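Local coordinates for gamma-glutamyltransferase 1 Threonine peptidase. MEROPS family T03 (Pseudomonas nitroreducens, PDB 7D9E) that transfers the gamma-glutamyl group of glutathione and related donors to amino acids or peptides, or to water, as an N-terminal nucleophile enzyme, at the interface of chains B and A. Sequence-based numbering; all coordinates share one arbitrary frame. Chains: chain A, Gamma-glutamyltransferase 1 Threonine peptidase. MEROPS family T03; chain B, Gamma-glutamyltransferase 1 Threonine peptidase. MEROPS family T03.

Contact 1: the interface of chains B and A. Residues chain B 201-202, 205, 208, 222, 225; chain A 32-35.
Two helices of chain B, 200-212 and 221-233, meet a loop of chain A, residues 32-35, and the loop runs across B:Glu201, B:Leu202 and B:Thr205 on the first and B:Thr222 and B:Leu225 on the second. A:Ala33 has the largest buried area in the patch, 57 Å², and its carbonyl provides the clearest polar link: B:Thr205 OG1 donates to A:Ala33 O at 2.8 Å, lying in the carbonyl plane on a lone pair with a C=O...donor angle of 113°. The hydroxyl also bonds to the backbone oxygen B:Glu201 O one helical turn earlier, this time from above the carbonyl plane. With OG1 anti to the carbonyl carbon and beside the backbone N (chi1 -62°), it can serve its own helix and the partner loop together. A water extends the network, hydrogen-bonded to A:Gly32 O, B:Glu201 O and B:Thr205 OG1. The same water bonds B:Arg208 NH1 at 3.0 Å, at the edge of the guanidinium and in plane, while B:Thr205 CA lies over one face of that group, toward its rim. The carboxylate of B:Glu201 reaches A:Gly32 along an extended chain, but the bond from A:Gly32 N to OE1 is weak and strongly bent. Apolar contacts close the flanks: B:Leu225 CD1 lies 4.0 Å from A:Ala33 CB, and B:Leu202 CD1 touches A:Phe35 CB, the two side chains crossing at about a right angle. The methyl B:Thr222 CG2 touches the ring atom A:Phe35 CE1 at 3.6 Å. From the same threonine the hydroxyl OG1 accepts B:Arg208 NH2 at 2.8 Å, 160° at the hydrogen and close to the guanidinium plane, which ties the two helices together behind the loop.

Contact 2: the interface of chains B and A. Residues chain B 311, 314-315; chain A 56-57, 71-73, 98.
B:Arg314, with 77 Å² hidden by chain A, reaches from helix 297-317 between A:Val56, A:Leu71, A:Ser73 and A:Phe98. Its CG is anti to the backbone N (chi1 -180°) and the chain stays extended to NE, carrying the guanidinium into the partner. NH2 lies 3.0 Å from the hydroxyl A:Ser73 OG, which sits well out of the guanidinium plane on the side opposite A:Leu71 CD2, making a tilted hydrogen bond. Two waters sit in the guanidinium plane at its edge: one takes a nearly straight bond from NH2, 166° at the hydrogen, and also bonds A:Leu71 O, and the other lies 2.8 Å from B:Arg314 NH1 and also bonds A:Val57 O. The methyl A:Leu71 CD2 lies over one face, toward the rim, 3.8 Å from B:Arg314 CZ. A:Val56, with 37 Å² buried by chain B, brings CB and CG2 up to NH1. The A:Phe98 ring is turned 24° from the guanidinium plane, its CE2 3.9 Å from B:Arg314 NE. An alanine in place of B:Arg314 would probably leave A:Ser73 OG without this donor, unhook both bridging waters and open a gap between A:Leu71 and A:Phe98. On the other side of A:Phe98, B:Phe311 comes tip to tip, with CZ to CZ at 3.5 Å. B:Ala315, with 24 Å² buried, packs its methyl against A:Val57 CG2 at 3.7 Å. A:Ser72 and A:Ser73 belong to the glutamyl pocket, and the arginine is probably a second-shell support that helps to hold that loop. The patch lies where the C-terminal part of helix 297-317 meets loops of chain A and the start of its helix 97-109, its centre about 13 Å from the nucleophile A:Thr1.

Contact 1: the interface of chains B and A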
loop_
_atom_site.group_PDB
_atom_site.type_symbol
_atom_site.label_atom_id
_atom_site.label_comp_id
_atom_site.label_asym_id
_atom_site.label_seq_id
_atom_site.Cartn_x
_atom_site.Cartn_y
_atom_site.Cartn_z
ATOM N N GLU B 201 -18.879 -18.408 -5.808
ATOM C CA GLU B 201 -19.028 -17.488 -6.935
ATOM C C GLU B 201 -17.673 -16.928 -7.347
ATOM O O GLU B 201 -17.364 -16.805 -8.542
ATOM C CB GLU B 201 -19.988 -16.355 -6.573
ATOM C CG GLU B 201 -21.446 -16.778 -6.432
ATOM C CD GLU B 201 -22.402 -15.596 -6.418
ATOM O OE1 GLU B 201 -21.955 -14.474 -6.092
ATOM O OE2 GLU B 201 -23.609 -15.794 -6.693
ATOM N N LEU B 202 -16.842 -16.592 -6.363
ATOM C CA LEU B 202 -15.512 -16.086 -6.666
ATOM C C LEU B 202 -14.666 -17.154 -7.343
ATOM O O LEU B 202 -13.857 -16.839 -8.224
ATOM C CB LEU B 202 -14.855 -15.619 -5.370
ATOM C CG LEU B 202 -13.468 -15.002 -5.487
ATOM C CD1 LEU B 202 -13.507 -13.789 -6.424
ATOM C CD2 LEU B 202 -12.909 -14.635 -4.124
ATOM N N THR B 205 -15.489 -16.974 -10.899
ATOM C CA THR B 205 -14.883 -15.783 -11.481
ATOM C C THR B 205 -13.408 -16.020 -11.778
ATOM O O THR B 205 -12.906 -15.670 -12.859
ATOM C CB THR B 205 -15.058 -14.614 -10.512
ATOM O OG1 THR B 205 -16.454 -14.356 -10.328
ATOM C CG2 THR B 205 -14.369 -13.349 -11.010
ATOM N N ARG B 208 -12.919 -18.132 -14.863
ATOM C CA ARG B 208 -13.025 -17.341 -16.087
ATOM C C ARG B 208 -11.756 -16.535 -16.333
ATOM O O ARG B 208 -11.282 -16.444 -17.475
ATOM C CB ARG B 208 -14.238 -16.412 -16.022
ATOM C CG ARG B 208 -15.569 -17.163 -15.973
ATOM C CD ARG B 208 -16.772 -16.267 -16.196
ATOM N NE ARG B 208 -16.886 -15.186 -15.222
ATOM C CZ ARG B 208 -17.506 -15.291 -14.051
ATOM N NH1 ARG B 208 -18.062 -16.443 -13.701
ATOM N NH2 ARG B 208 -17.559 -14.249 -13.230
ATOM N N THR B 222 -17.698 -11.314 -16.187
ATOM C CA THR B 222 -17.477 -10.580 -14.946
ATOM C C THR B 222 -17.755 -9.093 -15.130
ATOM O O THR B 222 -18.375 -8.457 -14.270
ATOM C CB THR B 222 -16.052 -10.795 -14.461
ATOM O OG1 THR B 222 -15.852 -12.183 -14.152
ATOM C CG2 THR B 222 -15.796 -9.931 -13.221
ATOM N N LEU B 225 -21.447 -8.536 -14.929
ATOM C CA LEU B 225 -21.965 -8.599 -13.567
ATOM C C LEU B 225 -21.608 -7.346 -12.782
ATOM O O LEU B 225 -22.406 -6.853 -11.976
ATOM C CB LEU B 225 -21.413 -9.832 -12.856
ATOM C CG LEU B 225 -21.910 -11.170 -13.412
ATOM C CD1 LEU B 225 -21.156 -12.315 -12.766
ATOM C CD2 LEU B 225 -23.421 -11.305 -13.194
ATOM N N GLY A 32 -23.195 -12.405 -8.091
ATOM C CA GLY A 32 -22.894 -13.402 -9.084
ATOM C C GLY A 32 -21.418 -13.642 -9.315
ATOM O O GLY A 32 -21.061 -14.683 -9.880
ATOM N N ALA A 33 -20.556 -12.712 -8.898
ATOM C CA ALA A 33 -19.119 -12.830 -9.098
ATOM C C ALA A 33 -18.351 -12.987 -7.797
ATOM O O ALA A 33 -17.262 -13.575 -7.798
ATOM C CB ALA A 33 -18.566 -11.603 -9.835
ATOM N N GLY A 34 -18.864 -12.442 -6.696
ATOM C CA GLY A 34 -18.339 -12.747 -5.384
ATOM C C GLY A 34 -17.194 -11.892 -4.883
ATOM O O GLY A 34 -16.685 -12.172 -3.795
ATOM N N PHE A 35 -16.766 -10.865 -5.605
ATOM C CA PHE A 35 -15.668 -10.036 -5.138
ATOM C C PHE A 35 -16.141 -8.650 -4.722
ATOM O O PHE A 35 -17.153 -8.139 -5.220
ATOM C CB PHE A 35 -14.543 -9.901 -6.173
ATOM C CG PHE A 35 -14.945 -9.207 -7.436
ATOM C CD1 PHE A 35 -15.537 -9.905 -8.482
ATOM C CD2 PHE A 35 -14.705 -7.848 -7.589
ATOM C CE1 PHE A 35 -15.879 -9.256 -9.643
ATOM C CE2 PHE A 35 -15.056 -7.192 -8.758
ATOM C CZ PHE A 35 -15.637 -7.892 -9.782
HETATM O O HOH W 1 -18.935 -16.183 -10.884
#

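Contact 2: the interface of chains B and A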
loop_
_atom_site.group_PDB
_atom_site.type_symbol
_atom_site.label_atom_id
_atom_site.label_comp_id
_atom_site.label_asym_id
_atom_site.label_seq_id
_atom_site.Cartn_x
_atom_site.Cartn_y
_atom_site.Cartn_z
ATOM N N PHE B 311 4.945 16.170 4.688
ATOM C CA PHE B 311 3.505 16.210 4.493
ATOM C C PHE B 311 3.038 17.573 4.007
ATOM O O PHE B 311 2.007 17.656 3.329
ATOM C CB PHE B 311 2.777 15.770 5.753
ATOM C CG PHE B 311 2.655 14.274 5.851
ATOM C CD1 PHE B 311 1.599 13.620 5.237
ATOM C CD2 PHE B 311 3.626 13.521 6.504
ATOM C CE1 PHE B 311 1.496 12.240 5.295
ATOM C CE2 PHE B 311 3.525 12.120 6.560
ATOM C CZ PHE B 311 2.457 11.496 5.967
ATOM N N ARG B 314 3.499 17.103 0.266
ATOM C CA ARG B 314 2.564 16.098 -0.243
ATOM C C ARG B 314 1.185 16.696 -0.488
ATOM O O ARG B 314 0.577 16.465 -1.549
ATOM C CB ARG B 314 2.487 14.949 0.773
ATOM C CG ARG B 314 1.549 13.811 0.375
ATOM C CD ARG B 314 1.441 12.756 1.502
ATOM N NE ARG B 314 0.786 11.542 1.022
ATOM C CZ ARG B 314 -0.531 11.408 0.826
ATOM N NH1 ARG B 314 -1.378 12.403 1.077
ATOM N NH2 ARG B 314 -1.016 10.268 0.351
ATOM N N ALA B 315 0.698 17.510 0.455
ATOM C CA ALA B 315 -0.663 18.021 0.354
ATOM C C ALA B 315 -0.803 19.065 -0.744
ATOM O O ALA B 315 -1.889 19.232 -1.314
ATOM C CB ALA B 315 -1.091 18.641 1.686
ATOM N N VAL A 56 -5.290 13.016 5.792
ATOM C CA VAL A 56 -4.451 13.753 4.856
ATOM C C VAL A 56 -5.322 14.668 4.010
ATOM O O VAL A 56 -6.501 14.388 3.753
ATOM C CB VAL A 56 -3.583 12.815 3.988
ATOM C CG1 VAL A 56 -2.637 12.009 4.870
ATOM C CG2 VAL A 56 -4.438 11.895 3.138
ATOM N N VAL A 57 -4.736 15.781 3.583
ATOM C CA VAL A 57 -5.459 16.817 2.858
ATOM C C VAL A 57 -4.843 17.007 1.478
ATOM O O VAL A 57 -3.768 16.495 1.165
ATOM C CB VAL A 57 -5.495 18.154 3.631
ATOM C CG1 VAL A 57 -6.166 17.962 4.984
ATOM C CG2 VAL A 57 -4.091 18.730 3.807
ATOM N N LEU A 71 -4.107 9.936 -5.545
ATOM C CA LEU A 71 -2.817 9.878 -4.856
ATOM C C LEU A 71 -2.810 8.764 -3.819
ATOM O O LEU A 71 -3.775 8.566 -3.090
ATOM C CB LEU A 71 -2.537 11.214 -4.167
ATOM C CG LEU A 71 -1.134 11.385 -3.566
ATOM C CD1 LEU A 71 -0.093 11.463 -4.656
ATOM C CD2 LEU A 71 -1.074 12.621 -2.700
ATOM N N SER A 72 -1.698 8.048 -3.744
ATOM C CA SER A 72 -1.541 6.932 -2.825
ATOM C C SER A 72 -0.356 7.189 -1.911
ATOM O O SER A 72 0.483 8.058 -2.171
ATOM C CB SER A 72 -1.312 5.664 -3.630
ATOM O OG SER A 72 -1.204 4.528 -2.802
ATOM N N SER A 73 -0.313 6.414 -0.831
ATOM C CA SER A 73 0.880 6.319 -0.004
ATOM C C SER A 73 1.587 4.988 -0.167
ATOM O O SER A 73 2.620 4.772 0.472
ATOM C CB SER A 73 0.520 6.520 1.469
ATOM O OG SER A 73 -0.088 7.797 1.690
ATOM N N PHE A 98 4.796 5.061 4.181
ATOM C CA PHE A 98 6.168 5.447 3.872
ATOM C C PHE A 98 6.921 5.864 5.124
ATOM O O PHE A 98 8.146 5.702 5.175
ATOM C CB PHE A 98 6.225 6.458 2.736
ATOM C CG PHE A 98 5.353 7.658 2.906
ATOM C CD1 PHE A 98 5.749 8.698 3.723
ATOM C CD2 PHE A 98 4.160 7.757 2.197
ATOM C CE1 PHE A 98 4.949 9.822 3.869
ATOM C CE2 PHE A 98 3.359 8.893 2.315
ATOM C CZ PHE A 98 3.766 9.923 3.156
HETATM O O HOH W 2 -3.799 9.927 -0.550
HETATM O O HOH W 3 -1.464 15.070 1.855
#

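About 33 Å separates the C-alpha centres of contact 1 and contact 2, which have no residue or secondary-structure element in common. Both join the same two chains, the large and small subunits expected from self-cleavage of one precursor in this family. Contact 1 anchors a chain A loop by its backbone between paired helices, whereas contact 2 is centred on one long arginine side chain, with B:Phe311 and B:Ala315 packing beside it. Contact 2 adjoins the substrate pocket directly, while contact 1 contains no known substrate-binding residue and probably serves subunit cohesion. Two such separated patches suggest an interface spread widely over the heterodimer.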